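Local atomic coordinates of argininosuccinate lyase (Chelativorans sp., PDB entry 6RXA), a protein that acts as a carbon-nitrogen lyase of the aspartase/fumarase superfamily and probably splits argininosuccinate into fumarate and L-arginine. Residues 136-140 / 464-469; 88-92 / 106-112; 373-378 / 423-429. The protein carries 2 engineered substitutions. All coordinates share one frame; numbering follows the deposited sequence.

Interaction 1 (136-140 / 464-469)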
loop_
_atom_site.group_PDB
_atom_site.type_symbol
_atom_site.label_atom_id
_atom_site.label_comp_id
_atom_site.label_asym_id
_atom_site.label_seq_id
_atom_site.Cartn_x
_atom_site.Cartn_y
_atom_site.Cartn_z
ATOM N N ILE A 136 -25.138 -8.229 6.334
ATOM C CA ILE A 136 -26.597 -8.179 6.311
ATOM C C ILE A 136 -27.131 -7.618 7.629
ATOM O O ILE A 136 -28.026 -6.767 7.643
ATOM C CB ILE A 136 -27.175 -9.571 5.995
ATOM C CG1 ILE A 136 -26.923 -9.947 4.541
ATOM C CG2 ILE A 136 -28.673 -9.601 6.324
ATOM C CD1 ILE A 136 -27.302 -11.390 4.228
ATOM N N GLY A 137 -26.579 -8.071 8.755
ATOM C CA GLY A 137 -27.023 -7.551 10.040
ATOM C C GLY A 137 -26.785 -6.058 10.175
ATOM O O GLY A 137 -27.599 -5.334 10.762
ATOM N N TYR A 138 -25.670 -5.580 9.638
ATOM C CA TYR A 138 -25.357 -4.153 9.631
ATOM C C TYR A 138 -26.349 -3.397 8.766
ATOM O O TYR A 138 -26.915 -2.386 9.198
ATOM C CB TYR A 138 -23.930 -4.020 9.108
ATOM C CG TYR A 138 -23.255 -2.665 9.042
ATOM C CD1 TYR A 138 -23.518 -1.658 9.947
ATOM C CD2 TYR A 138 -22.295 -2.426 8.063
ATOM C CE1 TYR A 138 -22.846 -0.444 9.869
ATOM C CE2 TYR A 138 -21.619 -1.225 7.983
ATOM C CZ TYR A 138 -21.904 -0.234 8.892
ATOM O OH TYR A 138 -21.247 0.979 8.818
ATOM N N ARG A 139 -26.626 -3.913 7.565
ATOM C CA ARG A 139 -27.613 -3.271 6.705
ATOM C C ARG A 139 -28.996 -3.282 7.345
ATOM O O ARG A 139 -29.738 -2.290 7.256
ATOM C CB ARG A 139 -27.626 -3.927 5.323
ATOM C CG ARG A 139 -28.526 -3.205 4.345
ATOM C CD ARG A 139 -28.532 -3.880 2.999
ATOM N NE ARG A 139 -29.283 -3.080 2.043
ATOM C CZ ARG A 139 -29.689 -3.510 0.859
ATOM N NH1 ARG A 139 -29.453 -4.760 0.499
ATOM N NH2 ARG A 139 -30.336 -2.690 0.044
ATOM N N GLU A 140 -29.368 -4.381 8.009
ATOM C CA GLU A 140 -30.652 -4.435 8.705
ATOM C C GLU A 140 -30.752 -3.317 9.735
ATOM O O GLU A 140 -31.765 -2.610 9.809
ATOM C CB GLU A 140 -30.857 -5.791 9.387
ATOM C CG GLU A 140 -31.208 -6.913 8.446
ATOM C CD GLU A 140 -31.227 -8.267 9.118
ATOM O OE1 GLU A 140 -30.845 -8.348 10.304
ATOM O OE2 GLU A 140 -31.603 -9.262 8.453
ATOM N N GLU A 464 -34.842 -6.144 -0.902
ATOM C CA GLU A 464 -33.482 -6.592 -1.183
ATOM C C GLU A 464 -32.915 -7.392 -0.016
ATOM O O GLU A 464 -32.244 -8.406 -0.225
ATOM C CB GLU A 464 -32.596 -5.395 -1.539
ATOM C CG GLU A 464 -32.876 -4.841 -2.930
ATOM C CD GLU A 464 -32.008 -3.654 -3.322
ATOM O OE1 GLU A 464 -31.173 -3.172 -2.524
ATOM O OE2 GLU A 464 -32.166 -3.190 -4.470
ATOM N N LEU A 465 -33.188 -6.961 1.221
ATOM C CA LEU A 465 -32.677 -7.674 2.388
ATOM C C LEU A 465 -33.256 -9.080 2.474
ATOM O O LEU A 465 -32.563 -10.024 2.879
ATOM C CB LEU A 465 -33.010 -6.887 3.654
ATOM C CG LEU A 465 -32.023 -5.771 3.993
ATOM C CD1 LEU A 465 -32.642 -4.791 4.977
ATOM C CD2 LEU A 465 -30.738 -6.366 4.562
ATOM N N HIS A 466 -34.532 -9.238 2.121
ATOM C CA HIS A 466 -35.113 -10.569 2.040
ATOM C C HIS A 466 -34.334 -11.444 1.063
ATOM O O HIS A 466 -34.045 -12.611 1.358
ATOM C CB HIS A 466 -36.578 -10.460 1.618
ATOM C CG HIS A 466 -37.271 -11.778 1.547
ATOM N ND1 HIS A 466 -37.790 -12.405 2.659
ATOM C CD2 HIS A 466 -37.496 -12.611 0.503
ATOM C CE1 HIS A 466 -38.322 -13.560 2.300
ATOM N NE2 HIS A 466 -38.158 -13.709 0.997
ATOM N N LYS A 467 -33.972 -10.896 -0.097
ATOM C CA LYS A 467 -33.180 -11.652 -1.065
ATOM C C LYS A 467 -31.762 -11.915 -0.559
ATOM O O LYS A 467 -31.214 -13.001 -0.793
ATOM C CB LYS A 467 -33.152 -10.909 -2.400
ATOM C CG LYS A 467 -34.505 -10.865 -3.120
ATOM C CD LYS A 467 -34.392 -10.040 -4.402
ATOM C CE LYS A 467 -34.967 -10.755 -5.613
ATOM N NZ LYS A 467 -36.252 -10.142 -6.044
ATOM N N ASP A 468 -31.157 -10.942 0.140
ATOM C CA ASP A 468 -29.838 -11.138 0.733
ATOM C C ASP A 468 -29.851 -12.341 1.678
ATOM O O ASP A 468 -28.956 -13.198 1.647
ATOM C CB ASP A 468 -29.419 -9.904 1.560
ATOM C CG ASP A 468 -29.209 -8.623 0.746
ATOM O OD1 ASP A 468 -28.843 -8.672 -0.452
ATOM O OD2 ASP A 468 -29.371 -7.525 1.345
ATOM N N ARG A 469 -30.865 -12.400 2.552
ATOM C CA ARG A 469 -30.954 -13.488 3.521
ATOM C C ARG A 469 -31.212 -14.817 2.821
ATOM O O ARG A 469 -30.671 -15.847 3.219
ATOM C CB ARG A 469 -32.031 -13.184 4.571
ATOM C CG ARG A 469 -31.697 -12.019 5.498
ATOM C CD ARG A 469 -32.709 -11.882 6.644
ATOM N NE ARG A 469 -34.011 -11.450 6.136
ATOM C CZ ARG A 469 -34.430 -10.185 6.080
ATOM N NH1 ARG A 469 -35.619 -9.928 5.577
ATOM N NH2 ARG A 469 -33.672 -9.183 6.509
HETATM O O HOH W 1 -29.338 -6.489 -1.894
#
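With CG turned directly away from its own backbone N (chi1 -174°) and its chain straight as far as NE, R139 spans the gap between two antiparallel helices to bring its guanidinium to E464 and D468. The straighter bond runs from NH2 to OE1 of E464 (2.7 Å, 166°), which it meets nearly end-on to the C-O bond while staying in the guanidinium plane. NH1 makes a weak, bent bond to OD2 of D468 at 2.9 Å, and a water taking a hydrogen from NH1 gives one to OD1 of the same aspartate. An arginine suits this place because its flat, many-handed cation can serve two acids at once.

Beside the salt bridges, L465 sets CG over one face of that guanidinium and lays CD2 3.7 Å from CD of R139. I136 reaches CD1 to within 3.7 Å of CB of D468. R469, exposed, bends its chain to bring NH2 2.8 Å from OE2 of E140, on the anti side of the carboxylate but 28° out of its plane.

NE of R139 also bonds S176, and OD1 of D468 pairs with R187. A leucine in place of R139 would probably leave E464 without its charged mate here and D468 with R187 as its remaining arginine partner. Having two arginine partners is likely to keep the aspartate ionised although buried.

Interaction 2 (88-92 / 106-112). With FMT (formic acid), chain B; FMT (formic acid), chain D.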
loop_
_atom_site.group_PDB
_atom_site.type_symbol
_atom_site.label_atom_id
_atom_site.label_comp_id
_atom_site.label_asym_id
_atom_site.label_seq_id
_atom_site.Cartn_x
_atom_site.Cartn_y
_atom_site.Cartn_z
ATOM N N TYR A 88 0.693 -30.961 7.044
ATOM C CA TYR A 88 0.358 -32.204 6.352
ATOM C C TYR A 88 1.331 -33.345 6.669
ATOM O O TYR A 88 0.915 -34.426 7.092
ATOM C CB TYR A 88 0.234 -32.012 4.828
ATOM C CG TYR A 88 -0.085 -33.353 4.251
ATOM C CD1 TYR A 88 -1.351 -33.906 4.439
ATOM C CD2 TYR A 88 0.886 -34.122 3.631
ATOM C CE1 TYR A 88 -1.643 -35.171 4.002
ATOM C CE2 TYR A 88 0.594 -35.404 3.184
ATOM C CZ TYR A 88 -0.676 -35.910 3.371
ATOM O OH TYR A 88 -0.997 -37.182 2.946
ATOM N N LEU A 89 2.620 -33.174 6.380
ATOM C CA LEU A 89 3.527 -34.307 6.554
ATOM C C LEU A 89 3.566 -34.784 7.998
ATOM O O LEU A 89 3.549 -36.006 8.219
ATOM C CB LEU A 89 4.917 -34.015 5.980
ATOM C CG LEU A 89 4.987 -34.028 4.450
ATOM C CD1 LEU A 89 6.371 -33.607 3.968
ATOM C CD2 LEU A 89 4.634 -35.411 3.896
ATOM N N PRO A 90 3.595 -33.906 9.009
ATOM C CA PRO A 90 3.463 -34.394 10.393
ATOM C C PRO A 90 2.185 -35.178 10.643
ATOM O O PRO A 90 2.199 -36.192 11.360
ATOM C CB PRO A 90 3.539 -33.106 11.225
ATOM C CG PRO A 90 4.416 -32.195 10.388
ATOM C CD PRO A 90 4.008 -32.491 8.951
ATOM N N TYR A 91 1.069 -34.722 10.072
ATOM C CA TYR A 91 -0.202 -35.412 10.247
ATOM C C TYR A 91 -0.170 -36.788 9.598
ATOM O O TYR A 91 -0.603 -37.780 10.199
ATOM C CB TYR A 91 -1.307 -34.539 9.647
ATOM C CG TYR A 91 -2.688 -35.101 9.792
ATOM C CD1 TYR A 91 -3.167 -36.049 8.902
ATOM C CD2 TYR A 91 -3.518 -34.679 10.814
ATOM C CE1 TYR A 91 -4.441 -36.575 9.029
ATOM C CE2 TYR A 91 -4.800 -35.196 10.952
ATOM C CZ TYR A 91 -5.251 -36.143 10.050
ATOM O OH TYR A 91 -6.515 -36.668 10.174
ATOM N N GLU A 92 0.344 -36.869 8.369
ATOM C CA GLU A 92 0.426 -38.154 7.694
ATOM C C GLU A 92 1.309 -39.118 8.474
ATOM O O GLU A 92 1.013 -40.314 8.553
ATOM C CB GLU A 92 0.958 -37.966 6.272
ATOM C CG GLU A 92 0.746 -39.207 5.403
ATOM C CD GLU A 92 1.612 -39.234 4.152
ATOM O OE1 GLU A 92 2.667 -39.901 4.184
ATOM O OE2 GLU A 92 1.241 -38.602 3.138
ATOM N N MET A 106 -3.349 -42.435 1.379
ATOM C CA MET A 106 -4.280 -41.319 1.280
ATOM C C MET A 106 -3.722 -40.184 0.427
ATOM O O MET A 106 -4.475 -39.283 0.056
ATOM C CB MET A 106 -4.709 -40.793 2.658
ATOM C CG MET A 106 -3.698 -39.920 3.405
ATOM S SD MET A 106 -4.558 -38.806 4.558
ATOM C CE MET A 106 -3.180 -38.267 5.565
ATOM N N HIS A 107 -2.430 -40.204 0.110
ATOM C CA HIS A 107 -1.834 -39.153 -0.704
ATOM C C HIS A 107 -1.788 -39.512 -2.183
ATOM O O HIS A 107 -1.294 -38.715 -2.983
ATOM C CB HIS A 107 -0.426 -38.829 -0.210
ATOM C CG HIS A 107 -0.038 -37.388 -0.378
ATOM N ND1 HIS A 107 -0.844 -36.349 0.034
ATOM C CD2 HIS A 107 1.070 -36.817 -0.905
ATOM C CE1 HIS A 107 -0.249 -35.199 -0.232
ATOM N NE2 HIS A 107 0.917 -35.456 -0.791
ATOM N N ILE A 108 -2.293 -40.687 -2.570
ATOM C CA ILE A 108 -2.295 -41.056 -3.981
ATOM C C ILE A 108 -3.037 -40.005 -4.795
ATOM O O ILE A 108 -4.177 -39.632 -4.483
ATOM C CB ILE A 108 -2.901 -42.457 -4.160
ATOM C CG1 ILE A 108 -1.929 -43.522 -3.645
ATOM C CG2 ILE A 108 -3.242 -42.688 -5.627
ATOM C CD1 ILE A 108 -2.551 -44.921 -3.530
ATOM N N GLY A 109 -2.396 -39.527 -5.857
ATOM C CA GLY A 109 -3.021 -38.572 -6.753
ATOM C C GLY A 109 -3.155 -37.160 -6.225
ATOM O O GLY A 109 -3.890 -36.366 -6.810
ATOM N N ARG A 110 -2.439 -36.807 -5.158
ATOM C CA ARG A 110 -2.627 -35.542 -4.459
ATOM C C ARG A 110 -1.272 -34.967 -4.077
ATOM O O ARG A 110 -0.242 -35.641 -4.140
ATOM C CB ARG A 110 -3.488 -35.780 -3.201
ATOM C CG ARG A 110 -3.957 -34.556 -2.480
ATOM C CD ARG A 110 -4.866 -34.958 -1.328
ATOM N NE ARG A 110 -4.186 -35.720 -0.288
ATOM C CZ ARG A 110 -4.700 -35.903 0.924
ATOM N NH1 ARG A 110 -5.872 -35.363 1.217
ATOM N NH2 ARG A 110 -4.043 -36.588 1.846
ATOM N N SER A 111 -1.283 -33.696 -3.685
ATOM C CA SER A 111 -0.093 -32.989 -3.246
ATOM C C SER A 111 -0.460 -32.118 -2.060
ATOM O O SER A 111 -1.631 -31.798 -1.840
ATOM C CB SER A 111 0.425 -32.113 -4.403
ATOM O OG SER A 111 1.439 -31.191 -4.035
ATOM N N ARG A 112 0.556 -31.671 -1.322
ATOM C CA ARG A 112 0.302 -30.564 -0.408
ATOM C C ARG A 112 -0.181 -29.316 -1.151
ATOM O O ARG A 112 -0.865 -28.474 -0.552
ATOM C CB ARG A 112 1.544 -30.233 0.424
ATOM C CG ARG A 112 1.829 -31.262 1.526
ATOM C CD ARG A 112 3.043 -30.872 2.373
ATOM N NE ARG A 112 4.264 -30.779 1.570
ATOM C CZ ARG A 112 5.461 -30.446 2.043
ATOM N NH1 ARG A 112 5.619 -30.166 3.323
ATOM N NH2 ARG A 112 6.504 -30.383 1.227
HETATM C C FMT B . 4.206 -30.625 -2.541
HETATM O O1 FMT B . 4.250 -31.280 -3.573
HETATM O O2 FMT B . 5.125 -30.672 -1.731
HETATM C C FMT D . 8.670 -28.308 4.167
HETATM O O1 FMT D . 8.321 -29.353 3.611
HETATM O O2 FMT D . 7.854 -27.483 4.587
HETATM O O HOH W 2 3.945 -30.488 5.770
#
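Y88, the first residue of helix 88-99, meets H107 with the hydroxyl end of its ring and R112 nearer its CB. Its ring is nearly parallel to that of H107 (22°) but slid aside, CE2 overlying the imidazole off its centre; CG of R112 comes 3.7 Å from CD2. The hydroxyl gives its hydrogen to the anti lone pair of OE2 of E92, one turn on, and takes a weak bond from NH2 of R110. L89 sets CD1 3.6 Å from NH1 of R112, over one face of the guanidinium, whose edge receives two formates, probably from the crystallisation liquor, one with O1 2.8 Å from NH1. S111, which caps the next helix, weakly bonds the other. S111 and R112 bind succinate and fumarate, consistent with a pocket for carboxylates. Y91 offers its ring edge to CE of M106, the terminal methyl of a flexible thioether chain, which also touches CG of E92.

Helices 35-56 and 62-79 cover Y91 and M106; Y91 bonds D76 and R110 bonds H47. S281 of the second subunit bonds H107 and R383 of the third forms a salt bridge with E92, so three subunits meet at this loop before helix 112-147.

Interaction 3 (373-378 / 423-429)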
loop_
_atom_site.group_PDB
_atom_site.type_symbol
_atom_site.label_atom_id
_atom_site.label_comp_id
_atom_site.label_asym_id
_atom_site.label_seq_id
_atom_site.Cartn_x
_atom_site.Cartn_y
_atom_site.Cartn_z
ATOM N N MET A 373 -35.796 29.746 -5.411
ATOM C CA MET A 373 -37.044 30.499 -5.400
ATOM C C MET A 373 -36.935 31.752 -6.257
ATOM O O MET A 373 -37.865 32.087 -7.002
ATOM C CB MET A 373 -37.424 30.842 -3.958
ATOM C CG MET A 373 -38.762 31.557 -3.804
ATOM S SD MET A 373 -38.611 33.335 -4.014
ATOM C CE MET A 373 -37.998 33.797 -2.396
ATOM N N LEU A 374 -35.807 32.466 -6.170
ATOM C CA LEU A 374 -35.638 33.655 -6.996
ATOM C C LEU A 374 -35.689 33.297 -8.478
ATOM O O LEU A 374 -36.390 33.942 -9.260
ATOM C CB LEU A 374 -34.327 34.362 -6.672
ATOM C CG LEU A 374 -34.118 34.821 -5.230
ATOM C CD1 LEU A 374 -32.798 35.589 -5.117
ATOM C CD2 LEU A 374 -35.274 35.641 -4.733
ATOM N N VAL A 375 -34.953 32.253 -8.874
ATOM C CA VAL A 375 -34.980 31.806 -10.267
ATOM C C VAL A 375 -36.402 31.463 -10.687
ATOM O O VAL A 375 -36.878 31.886 -11.746
ATOM C CB VAL A 375 -34.041 30.599 -10.445
ATOM C CG1 VAL A 375 -34.202 29.990 -11.830
ATOM C CG2 VAL A 375 -32.601 31.010 -10.192
ATOM N N ARG A 376 -37.099 30.683 -9.860
ATOM C CA ARG A 376 -38.427 30.198 -10.220
ATOM C C ARG A 376 -39.447 31.328 -10.242
ATOM O O ARG A 376 -40.320 31.360 -11.118
ATOM C CB ARG A 376 -38.843 29.120 -9.217
ATOM C CG ARG A 376 -40.066 28.315 -9.601
ATOM C CD ARG A 376 -40.409 27.291 -8.512
ATOM N NE ARG A 376 -39.394 26.242 -8.377
ATOM C CZ ARG A 376 -38.563 26.101 -7.341
ATOM N NH1 ARG A 376 -38.603 26.939 -6.310
ATOM N NH2 ARG A 376 -37.685 25.106 -7.340
ATOM N N ARG A 377 -39.346 32.274 -9.302
ATOM C CA ARG A 377 -40.368 33.310 -9.170
ATOM C C ARG A 377 -40.148 34.480 -10.121
ATOM O O ARG A 377 -41.112 34.986 -10.708
ATOM C CB ARG A 377 -40.416 33.819 -7.728
ATOM C CG ARG A 377 -40.952 32.801 -6.724
ATOM C CD ARG A 377 -42.476 32.708 -6.753
ATOM N NE ARG A 377 -43.108 33.924 -6.244
ATOM C CZ ARG A 377 -44.421 34.129 -6.205
ATOM N NH1 ARG A 377 -45.258 33.200 -6.647
ATOM N NH2 ARG A 377 -44.899 35.271 -5.725
ATOM N N VAL A 378 -38.907 34.948 -10.275
ATOM C CA VAL A 378 -38.626 36.119 -11.105
ATOM C C VAL A 378 -37.859 35.780 -12.375
ATOM O O VAL A 378 -37.614 36.677 -13.196
ATOM C CB VAL A 378 -37.932 37.250 -10.317
ATOM C CG1 VAL A 378 -38.700 37.543 -9.027
ATOM C CG2 VAL A 378 -36.489 36.904 -10.012
ATOM N N ILE A 423 -36.101 43.142 -5.999
ATOM C CA ILE A 423 -36.530 41.876 -6.590
ATOM C C ILE A 423 -37.957 41.600 -6.149
ATOM O O ILE A 423 -38.319 41.819 -4.989
ATOM C CB ILE A 423 -35.554 40.727 -6.249
ATOM C CG1 ILE A 423 -35.972 39.448 -6.981
ATOM C CG2 ILE A 423 -35.475 40.520 -4.745
ATOM C CD1 ILE A 423 -34.787 38.601 -7.466
ATOM N N ASN A 424 -38.764 41.103 -7.087
ATOM C CA ASN A 424 -40.212 41.018 -6.903
ATOM C C ASN A 424 -40.586 39.668 -6.290
ATOM O O ASN A 424 -41.101 38.761 -6.945
ATOM C CB ASN A 424 -40.918 41.247 -8.236
ATOM C CG ASN A 424 -42.233 41.974 -8.082
ATOM O OD1 ASN A 424 -42.352 42.907 -7.290
ATOM N ND2 ASN A 424 -43.233 41.552 -8.844
ATOM N N VAL A 425 -40.309 39.549 -4.986
ATOM C CA VAL A 425 -40.692 38.383 -4.198
ATOM C C VAL A 425 -41.275 38.871 -2.876
ATOM O O VAL A 425 -40.971 39.964 -2.397
ATOM C CB VAL A 425 -39.522 37.405 -3.944
ATOM C CG1 VAL A 425 -38.954 36.894 -5.271
ATOM C CG2 VAL A 425 -38.446 38.068 -3.109
ATOM N N SER A 426 -42.118 38.031 -2.285
ATOM C CA SER A 426 -42.855 38.395 -1.085
ATOM C C SER A 426 -42.173 37.849 0.163
ATOM O O SER A 426 -41.313 36.962 0.112
ATOM C CB SER A 426 -44.278 37.837 -1.149
ATOM O OG SER A 426 -44.254 36.419 -1.056
ATOM N N ALA A 427 -42.601 38.384 1.310
ATOM C CA ALA A 427 -42.137 37.875 2.594
ATOM C C ALA A 427 -42.489 36.401 2.766
ATOM O O ALA A 427 -41.715 35.628 3.345
ATOM C CB ALA A 427 -42.746 38.710 3.721
ATOM N N ASP A 428 -43.659 35.986 2.265
ATOM C CA ASP A 428 -44.053 34.587 2.400
ATOM C C ASP A 428 -43.225 33.685 1.495
ATOM O O ASP A 428 -42.943 32.537 1.855
ATOM C CB ASP A 428 -45.540 34.413 2.097
ATOM C CG ASP A 428 -46.429 34.877 3.239
ATOM O OD1 ASP A 428 -45.956 34.924 4.394
ATOM O OD2 ASP A 428 -47.611 35.187 2.977
ATOM N N ASP A 429 -42.854 34.170 0.304
ATOM C CA ASP A 429 -41.954 33.402 -0.549
ATOM C C ASP A 429 -40.655 33.096 0.187
ATOM O O ASP A 429 -40.121 31.975 0.113
ATOM C CB ASP A 429 -41.617 34.190 -1.815
ATOM C CG ASP A 429 -42.794 34.336 -2.767
ATOM O OD1 ASP A 429 -43.674 33.449 -2.792
ATOM O OD2 ASP A 429 -42.815 35.341 -3.509
#
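The last turns of helix 367-378 lie beside an extended strip, 423-425, that leads into helix 427-434, with the CA atoms of V378 and N424 6.6 Å apart. N424 is the centre of an inverse gamma turn just before V425.

V425 is the middle of the apolar part. Its CG1 rests 3.8 Å from SD of M373 and is also met by CD2 of L374 and CG1 of V378, so one methyl of the beta-branched valine touches three helix side chains at once. L374 and V378 then close on I423: CG2 of V378 comes within 3.5 Å of CD1 of the isoleucine, at about a right angle to it. M373, its chain folded back at chi2 (-85°) and chi3 (-80°), curls its flexible end round to place CE 3.7 Å from CB of D429. Unbranched methionine suits this spot because it can follow the curve between V425 and D429.

At the exposed edge of the contact R377 forms a salt bridge with D429, NH2 to OD2 at 3.0 Å. The groups do not meet edge to edge: OD1 lies 3.4 Å above the guanidinium plane, off its centre. The same carboxylate completes a capping box with S426. The backbone N of S426 gives a nearly straight bond to OD2 (171°), arriving from above the carboxylate plane, while N of D429 bonds OG of S426 at 3.0 Å. The acid thus sits at a helix N terminus, where the helix dipole is likely to favour its negative charge.

Behind L374 lies helix 382-399, with A385 and V389 against the leucine; I380 touches both L374 and I423. Q412 of helix 408-419 bonds O of I423, and the guanidinium of R376 makes a cation-pi contact with W208 of the third subunit.

From the N terminus, interaction 2 comes first and closes over the 13 residues between its segments, which include the rest of helix 88-99. The long helix 112-147 then carries the chain to 136-140, where interaction 1 opens; it closes on helix 451-500 after 323 intervening residues. Interaction 3 is nested inside this great loop, joining helix 367-378 to the start of helix 427-434, and no pair of contacts crosses. Interaction 1 lies near the middle of the elongated chain, while interactions 2 and 3 lie on opposite sides of its centre, their centres about 82 Å apart. Both reach the third subunit: I108 packs on V375 of that copy, a residue of its own 373-378.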